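Local coordinates for protein endo-alpha-mannosidase (PDB 4ACY) that hydrolyses alpha-mannosidic linkages, probably inside the mannose-containing arms of N-glycans, as an endo-acting glycosidase of family 99, at residues Lys148-Ile153 with Ala180-His185; Ile171-Gly176 with Thr218-Leu223; Phe277-Gly282 with Ser320-Thr325. All coordinates share one frame; numbering follows the deposited sequence.

Contact 1: residues Lys148-Ile153 with Ala180-His185; sequences KVCFHI and AFYRTH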
# COMPACT_ATOMS: atom_id res chain seq x y z
N LYS A 148 -3.01 -13.67 3.30
CA LYS A 148 -3.73 -13.49 2.04
C LYS A 148 -3.15 -12.34 1.21
O LYS A 148 -2.50 -11.44 1.76
CB LYS A 148 -5.22 -13.21 2.30
CG LYS A 148 -5.94 -14.27 3.13
CD LYS A 148 -6.05 -15.59 2.42
CE LYS A 148 -6.80 -16.60 3.30
NZ LYS A 148 -6.85 -17.94 2.67
N VAL A 149 -3.39 -12.36 -0.10
CA VAL A 149 -2.85 -11.35 -1.01
C VAL A 149 -3.97 -10.73 -1.84
O VAL A 149 -4.76 -11.45 -2.46
CB VAL A 149 -1.81 -11.99 -1.98
CG1 VAL A 149 -1.32 -10.99 -3.00
CG2 VAL A 149 -0.63 -12.61 -1.19
N CYS A 150 -4.05 -9.41 -1.85
CA CYS A 150 -4.91 -8.73 -2.80
C CYS A 150 -4.06 -7.78 -3.62
O CYS A 150 -2.83 -7.77 -3.48
CB CYS A 150 -6.07 -8.00 -2.08
SG CYS A 150 -5.58 -6.60 -1.05
N PHE A 151 -4.68 -6.98 -4.48
CA PHE A 151 -3.92 -6.25 -5.48
C PHE A 151 -4.21 -4.76 -5.45
O PHE A 151 -5.36 -4.36 -5.25
CB PHE A 151 -4.17 -6.85 -6.87
CG PHE A 151 -3.58 -8.23 -7.01
CD1 PHE A 151 -4.21 -9.33 -6.40
CD2 PHE A 151 -2.39 -8.41 -7.68
CE1 PHE A 151 -3.63 -10.61 -6.47
CE2 PHE A 151 -1.81 -9.68 -7.77
CZ PHE A 151 -2.43 -10.78 -7.16
N HIS A 152 -3.15 -3.99 -5.65
CA HIS A 152 -3.18 -2.53 -5.62
C HIS A 152 -2.89 -2.06 -7.04
O HIS A 152 -1.75 -2.09 -7.48
CB HIS A 152 -2.10 -2.02 -4.64
CG HIS A 152 -2.24 -0.57 -4.29
ND1 HIS A 152 -1.30 0.08 -3.52
CD2 HIS A 152 -3.20 0.34 -4.56
CE1 HIS A 152 -1.68 1.34 -3.34
NE2 HIS A 152 -2.83 1.52 -3.97
N ILE A 153 -3.93 -1.67 -7.77
CA ILE A 153 -3.80 -1.33 -9.19
C ILE A 153 -3.23 0.07 -9.36
O ILE A 153 -3.85 1.06 -8.97
CB ILE A 153 -5.14 -1.47 -9.92
CG1 ILE A 153 -5.73 -2.87 -9.68
CG2 ILE A 153 -5.00 -1.17 -11.44
CD1 ILE A 153 -4.95 -4.02 -10.29
N ALA A 180 -4.21 -18.61 -1.17
CA ALA A 180 -3.88 -17.34 -0.50
C ALA A 180 -4.48 -16.11 -1.17
O ALA A 180 -4.22 -14.99 -0.74
CB ALA A 180 -2.37 -17.17 -0.35
N PHE A 181 -5.27 -16.30 -2.23
CA PHE A 181 -5.94 -15.16 -2.86
C PHE A 181 -7.01 -14.60 -1.92
O PHE A 181 -7.89 -15.33 -1.46
CB PHE A 181 -6.53 -15.58 -4.21
CG PHE A 181 -7.11 -14.44 -5.02
CD1 PHE A 181 -6.28 -13.62 -5.78
CD2 PHE A 181 -8.49 -14.23 -5.07
CE1 PHE A 181 -6.80 -12.58 -6.54
CE2 PHE A 181 -9.02 -13.18 -5.85
CZ PHE A 181 -8.18 -12.35 -6.58
N TYR A 182 -6.94 -13.30 -1.65
CA TYR A 182 -7.82 -12.69 -0.65
C TYR A 182 -9.26 -12.57 -1.12
O TYR A 182 -9.51 -12.12 -2.24
CB TYR A 182 -7.33 -11.30 -0.32
CG TYR A 182 -8.08 -10.58 0.77
CD1 TYR A 182 -8.12 -11.08 2.09
CD2 TYR A 182 -8.68 -9.36 0.52
CE1 TYR A 182 -8.78 -10.38 3.10
CE2 TYR A 182 -9.35 -8.66 1.51
CZ TYR A 182 -9.38 -9.17 2.80
OH TYR A 182 -10.01 -8.45 3.79
N ARG A 183 -10.18 -12.95 -0.25
CA ARG A 183 -11.59 -12.60 -0.38
C ARG A 183 -12.13 -12.19 0.97
O ARG A 183 -11.76 -12.76 1.99
CB ARG A 183 -12.40 -13.78 -0.91
CG ARG A 183 -12.16 -14.05 -2.36
CD ARG A 183 -13.07 -15.13 -2.88
NE ARG A 183 -12.77 -15.41 -4.28
CZ ARG A 183 -11.77 -16.18 -4.70
NH1 ARG A 183 -10.95 -16.75 -3.84
NH2 ARG A 183 -11.60 -16.37 -5.99
N THR A 184 -13.00 -11.20 0.97
CA THR A 184 -13.68 -10.79 2.18
C THR A 184 -15.18 -10.69 1.88
O THR A 184 -15.57 -10.18 0.83
CB THR A 184 -13.07 -9.49 2.78
OG1 THR A 184 -13.74 -9.17 4.01
CG2 THR A 184 -13.14 -8.31 1.81
N HIS A 185 -16.00 -11.23 2.78
CA HIS A 185 -17.44 -11.44 2.51
C HIS A 185 -17.61 -12.08 1.12
O HIS A 185 -18.51 -11.71 0.34
CB HIS A 185 -18.22 -10.12 2.65
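Tyr-182 and Val-149 join the loop ahead of strand 189-192 to strand 148-153, the third strand of a closed parallel (beta/alpha)8 barrel. A single backbone bridge pairs Val-149 with Phe-181 and carries two bonds. Val-149 N donates to Ala-180 O at 2.8 Å, and Tyr-182 N donates to Val-149 O at 3.0 Å.

The tyrosine side chain can be traced outward from this bridge. Tyr-182 CB rests 3.3 Å from Val-149 O. With CG anti to the backbone N (chi1 -176°), the ring is carried between the side chains that flank Val-149 in the strand. On one side Tyr-182 CD1 meets Lys-148 CB at 3.6 Å, the two side chains crossing at about a right angle. On the other, Tyr-182 CD2 lies 3.9 Å from Cys-150 CB. Cys-150 SG approaches the same ring obliquely, 5.4 Å from the centroid of Tyr-182, as a sulfur-aromatic contact. At the tip, OH is hydrogen-bonded to Asp-40 O, which ties the loop to the chain just before the first barrel strand. Lys-148 bends at chi2, and its NZ bonds to Pro-179 O.

Phe-151 and Phe-181 extend the contact beyond the bridge, against Ile-171 and Tyr-175 of helix 161-175. The two side chains cross at about a right angle and meet at ring corners, Phe-151 CE1 lying 3.7 Å from Phe-181 CE1.

Contact 2: residues Ile171-Gly176 with Thr218-Leu223; sequences IVDTYG and TKYDGL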
# COMPACT_ATOMS: atom_id res chain seq x y z
N ILE A 171 -5.68 -11.09 -13.26
CA ILE A 171 -5.43 -11.37 -11.85
C ILE A 171 -6.34 -12.51 -11.36
O ILE A 171 -5.87 -13.45 -10.74
CB ILE A 171 -5.61 -10.09 -11.00
CG1 ILE A 171 -4.42 -9.14 -11.24
CG2 ILE A 171 -5.76 -10.42 -9.51
CD1 ILE A 171 -4.65 -7.70 -10.76
N VAL A 172 -7.63 -12.41 -11.67
CA VAL A 172 -8.60 -13.43 -11.26
C VAL A 172 -8.31 -14.78 -11.95
O VAL A 172 -8.31 -15.82 -11.29
CB VAL A 172 -10.06 -12.98 -11.51
CG1 VAL A 172 -11.05 -14.13 -11.28
CG2 VAL A 172 -10.43 -11.80 -10.60
N ASP A 173 -8.03 -14.76 -13.25
CA ASP A 173 -7.74 -16.01 -13.97
C ASP A 173 -6.47 -16.69 -13.51
O ASP A 173 -6.40 -17.91 -13.44
CB ASP A 173 -7.64 -15.77 -15.48
CG ASP A 173 -8.97 -15.46 -16.12
OD1 ASP A 173 -10.02 -15.66 -15.48
OD2 ASP A 173 -8.97 -15.00 -17.28
N THR A 174 -5.45 -15.90 -13.20
CA THR A 174 -4.15 -16.45 -12.87
C THR A 174 -4.00 -16.80 -11.39
O THR A 174 -3.41 -17.82 -11.05
CB THR A 174 -3.02 -15.48 -13.29
OG1 THR A 174 -3.24 -15.06 -14.64
CG2 THR A 174 -1.66 -16.15 -13.17
N TYR A 175 -4.54 -15.95 -10.51
CA TYR A 175 -4.32 -16.09 -9.08
C TYR A 175 -5.57 -16.44 -8.29
O TYR A 175 -5.47 -16.78 -7.11
CB TYR A 175 -3.73 -14.80 -8.51
CG TYR A 175 -2.52 -14.33 -9.26
CD1 TYR A 175 -1.39 -15.14 -9.38
CD2 TYR A 175 -2.50 -13.08 -9.86
CE1 TYR A 175 -0.28 -14.71 -10.06
CE2 TYR A 175 -1.39 -12.64 -10.54
CZ TYR A 175 -0.29 -13.45 -10.65
OH TYR A 175 0.81 -13.00 -11.33
N GLY A 176 -6.73 -16.32 -8.92
CA GLY A 176 -8.02 -16.44 -8.21
C GLY A 176 -8.30 -17.77 -7.55
O GLY A 176 -9.02 -17.83 -6.54
N THR A 218 -20.23 -10.96 -13.01
CA THR A 218 -19.38 -11.88 -13.75
C THR A 218 -18.46 -12.52 -12.73
O THR A 218 -18.46 -12.14 -11.56
CB THR A 218 -18.52 -11.14 -14.81
OG1 THR A 218 -17.47 -10.41 -14.15
CG2 THR A 218 -19.36 -10.18 -15.62
N LYS A 219 -17.65 -13.48 -13.17
CA LYS A 219 -16.66 -14.09 -12.31
C LYS A 219 -15.55 -13.10 -11.92
O LYS A 219 -14.69 -13.42 -11.10
CB LYS A 219 -16.03 -15.30 -13.00
CG LYS A 219 -15.06 -14.93 -14.12
CD LYS A 219 -14.36 -16.15 -14.70
CE LYS A 219 -13.29 -16.70 -13.75
NZ LYS A 219 -12.51 -17.77 -14.44
N TYR A 220 -15.59 -11.91 -12.52
CA TYR A 220 -14.58 -10.85 -12.30
C TYR A 220 -15.07 -9.76 -11.34
O TYR A 220 -14.45 -8.68 -11.21
CB TYR A 220 -14.12 -10.26 -13.64
CG TYR A 220 -13.54 -11.33 -14.51
CD1 TYR A 220 -12.42 -12.05 -14.10
CD2 TYR A 220 -14.13 -11.67 -15.73
CE1 TYR A 220 -11.89 -13.07 -14.89
CE2 TYR A 220 -13.61 -12.69 -16.52
CZ TYR A 220 -12.49 -13.38 -16.10
OH TYR A 220 -11.97 -14.39 -16.88
N ASP A 221 -16.19 -10.03 -10.67
CA ASP A 221 -16.75 -9.07 -9.74
C ASP A 221 -15.93 -9.07 -8.45
O ASP A 221 -15.14 -9.99 -8.20
CB ASP A 221 -18.23 -9.39 -9.45
CG ASP A 221 -19.02 -8.16 -9.06
OD1 ASP A 221 -18.41 -7.10 -8.77
OD2 ASP A 221 -20.26 -8.23 -9.03
N GLY A 222 -16.12 -8.06 -7.63
CA GLY A 222 -15.41 -7.97 -6.37
C GLY A 222 -15.69 -6.63 -5.73
O GLY A 222 -16.71 -6.01 -6.00
N LEU A 223 -14.78 -6.22 -4.86
CA LEU A 223 -14.92 -4.96 -4.15
C LEU A 223 -13.82 -4.06 -4.67
O LEU A 223 -12.63 -4.37 -4.53
CB LEU A 223 -14.77 -5.18 -2.65
CG LEU A 223 -15.89 -5.97 -1.94
CD1 LEU A 223 -15.40 -6.42 -0.58
CD2 LEU A 223 -17.20 -5.17 -1.81
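Val-172 presses against the ring of Tyr-220, and this is where helix 161-175 and the loop 218-223 fit most tightly. The valine CB lies 3.6 Å from Tyr-220 CD1, close to the plane of the ring, so the aliphatic branch point meets the aromatic edge. Its CG1, anti to the backbone N, reaches further along the loop and stops 3.7 Å from Lys-219 O. Tyr-220 also touches Ile-168 and Gln-169, one turn earlier in the same helix.

Farther along the same ring edge the chemistry turns polar. Tyr-220 OH donates to Asp-173 OD1 at 2.7 Å, meeting the syn lone pair of that oxygen, and the carboxylate is turned 62° from the ring plane. The one ring edge thus serves two successive helix residues, with carbon against Val-172 and hydroxyl against Asp-173.

The outer side is looser. Asp-173 and Lys-219 are both exposed, and their salt bridge is weak, with Lys-219 NZ 3.4 Å from Asp-173 OD1. The lysine packs better against its own neighbour: its CG stands between the backbone N and the carbonyl carbon (chi1 73°) and lies 3.5 Å above the centre of the Tyr-220 ring. The chain then bends at chi3 on its way to the carboxylate. Asp-173 OD1 therefore receives a short bond from the phenol and a long one from the ammonium group.

Behind these side chains, Thr-218 to Asp-221 form a type I turn, and within it Tyr-220 N donates to Thr-218 OG1 at 2.9 Å. This ST turn lies shortly before strand 223-227 and presents Lys-219 and Tyr-220 to the helix, as part of an alpha-to-beta connection of the (beta/alpha)8 barrel.

Contact 3: residues Phe277-Gly282 with Ser320-Thr325; sequences FIPSVG and SYISIT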
# COMPACT_ATOMS: atom_id res chain seq x y z
N PHE A 277 -15.33 2.29 3.86
CA PHE A 277 -14.24 3.23 4.14
C PHE A 277 -13.04 2.46 4.66
O PHE A 277 -13.13 1.74 5.67
CB PHE A 277 -14.71 4.26 5.17
CG PHE A 277 -13.63 5.14 5.74
CD1 PHE A 277 -12.61 5.68 4.94
CD2 PHE A 277 -13.65 5.45 7.09
CE1 PHE A 277 -11.64 6.51 5.50
CE2 PHE A 277 -12.70 6.28 7.66
CZ PHE A 277 -11.69 6.82 6.86
N ILE A 278 -11.90 2.61 3.98
CA ILE A 278 -10.67 1.95 4.43
C ILE A 278 -9.59 3.01 4.66
O ILE A 278 -8.87 3.35 3.72
CB ILE A 278 -10.19 0.85 3.42
CG1 ILE A 278 -11.37 -0.08 3.04
CG2 ILE A 278 -8.98 0.09 4.00
CD1 ILE A 278 -10.95 -1.25 2.17
N PRO A 279 -9.48 3.55 5.89
CA PRO A 279 -8.44 4.55 6.14
C PRO A 279 -7.07 3.91 5.96
O PRO A 279 -6.92 2.69 6.13
CB PRO A 279 -8.65 4.93 7.60
CG PRO A 279 -9.40 3.75 8.21
CD PRO A 279 -10.27 3.24 7.09
N SER A 280 -6.09 4.73 5.60
CA SER A 280 -4.71 4.28 5.53
C SER A 280 -3.87 4.94 6.61
O SER A 280 -3.87 6.16 6.76
CB SER A 280 -4.10 4.55 4.15
OG SER A 280 -4.89 3.97 3.12
N VAL A 281 -3.20 4.09 7.39
CA VAL A 281 -2.36 4.52 8.51
C VAL A 281 -0.90 4.24 8.23
O VAL A 281 -0.56 3.17 7.70
CB VAL A 281 -2.78 3.77 9.82
CG1 VAL A 281 -1.86 4.13 11.00
CG2 VAL A 281 -4.24 4.08 10.14
N GLY A 282 -0.03 5.18 8.60
CA GLY A 282 1.40 4.99 8.46
C GLY A 282 2.19 5.46 9.68
O GLY A 282 1.68 6.23 10.50
N SER A 320 -14.30 -0.62 9.29
CA SER A 320 -14.28 -2.09 9.41
C SER A 320 -12.97 -2.70 8.89
O SER A 320 -12.68 -3.87 9.17
CB SER A 320 -15.46 -2.71 8.64
OG SER A 320 -16.70 -2.33 9.22
N TYR A 321 -12.23 -1.93 8.11
CA TYR A 321 -10.96 -2.39 7.52
C TYR A 321 -9.97 -1.28 7.71
O TYR A 321 -10.34 -0.11 7.62
CB TYR A 321 -11.10 -2.61 6.01
CG TYR A 321 -12.02 -3.74 5.62
CD1 TYR A 321 -13.40 -3.54 5.58
CD2 TYR A 321 -11.51 -4.98 5.26
CE1 TYR A 321 -14.26 -4.57 5.21
CE2 TYR A 321 -12.36 -6.03 4.90
CZ TYR A 321 -13.72 -5.80 4.87
OH TYR A 321 -14.56 -6.83 4.52
N ILE A 322 -8.72 -1.63 7.96
CA ILE A 322 -7.65 -0.64 8.06
C ILE A 322 -6.53 -1.05 7.13
O ILE A 322 -6.16 -2.23 7.08
CB ILE A 322 -7.18 -0.44 9.53
CG1 ILE A 322 -8.30 0.22 10.34
CG2 ILE A 322 -5.87 0.42 9.59
CD1 ILE A 322 -7.98 0.37 11.83
N SER A 323 -6.00 -0.09 6.39
CA SER A 323 -4.85 -0.34 5.55
C SER A 323 -3.63 0.37 6.11
O SER A 323 -3.74 1.42 6.76
CB SER A 323 -5.11 0.05 4.08
OG SER A 323 -5.47 1.43 3.96
N ILE A 324 -2.47 -0.23 5.88
CA ILE A 324 -1.22 0.27 6.40
C ILE A 324 -0.31 0.72 5.26
O ILE A 324 0.11 -0.07 4.41
CB ILE A 324 -0.50 -0.77 7.30
CG1 ILE A 324 -1.39 -1.11 8.51
CG2 ILE A 324 0.86 -0.24 7.76
CD1 ILE A 324 -0.84 -2.24 9.35
N THR A 325 -0.02 2.02 5.26
CA THR A 325 0.92 2.61 4.32
C THR A 325 2.21 2.88 5.11
O THR A 325 2.30 3.89 5.79
CB THR A 325 0.35 3.94 3.76
OG1 THR A 325 -0.89 3.67 3.09
CG2 THR A 325 1.36 4.57 2.77
O HOH W 1 -15.00 -0.07 6.64
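Val-281 and Ile-322 touch through their CG2 methyls, 4.0 Å apart, while Ile-278 CG1 lies 3.9 Å from Tyr-321 CB, the two side chains crossing at a slant. Between these apolar pairs, Pro-279 interrupts the strand. Having no N-H to offer, it puts its CD 3.4 Å from Tyr-321 O, and that buried carbonyl finds no hydrogen-bond partner.

Regular parallel pairing follows, Ser-280 beside Ser-323 and Val-281 beside Ile-324. Ser-323 N donates to Pro-279 O, Val-281 N to Ser-323 O at 2.8 Å, and Thr-325 N to Val-281 O. The two serines add a side-chain relay. Ser-280 OG donates to Ser-323 OG at 2.7 Å, and Ser-323 OG in turn donates to Pro-279 O at 2.9 Å. Ser-323 OG stands between its own backbone N and carbonyl carbon (chi1 58°), which brings it above the plane of the Pro-279 carbonyl, while the N-H comes nearly head-on; two donors thus grip one oxygen. An alanine in place of Ser-323 would probably leave Ser-280 OG without this acceptor and Pro-279 O with only the backbone donor of the pair.

At the polar edge one water accepts from Ser-320 N and donates to Phe-277 O, each at 2.8 Å, bridging the two segments where no direct backbone bond joins Phe-277 to Ser-320.

The paired segments are the seventh and eighth barrel strands. Ser-280 and Ser-323 face Phe-45 of strand 42-46, which closes the barrel beside strand 322-324. On the other face, Val-281 and Ile-324 pack under helix 305-316, which connects the two strands.

In the fold
Contacts 1 and 3 are buried and both reach the barrel sheet, whereas contact 2 lies farther out, on the helical layer, and is partly open to solvent. Only contact 3 pairs two neighbouring barrel strands; contact 1 bridges a strand to a loop, and contact 2 sets a loop against a helix. The chemistry follows: backbone bonds dominate in 1 and 3, aided by aromatic packing or a serine pair, while side-chain charge and a phenol serve contact 2. Contacts 1 and 2 meet near the end of helix 161-175, where Arg-183 NH2 probably bonds to Gly-176 O. A probable hydrogen bond between Thr-184 OG1 and Tyr-321 OH joins contacts 1 and 3; contacts 2 and 3 do not touch.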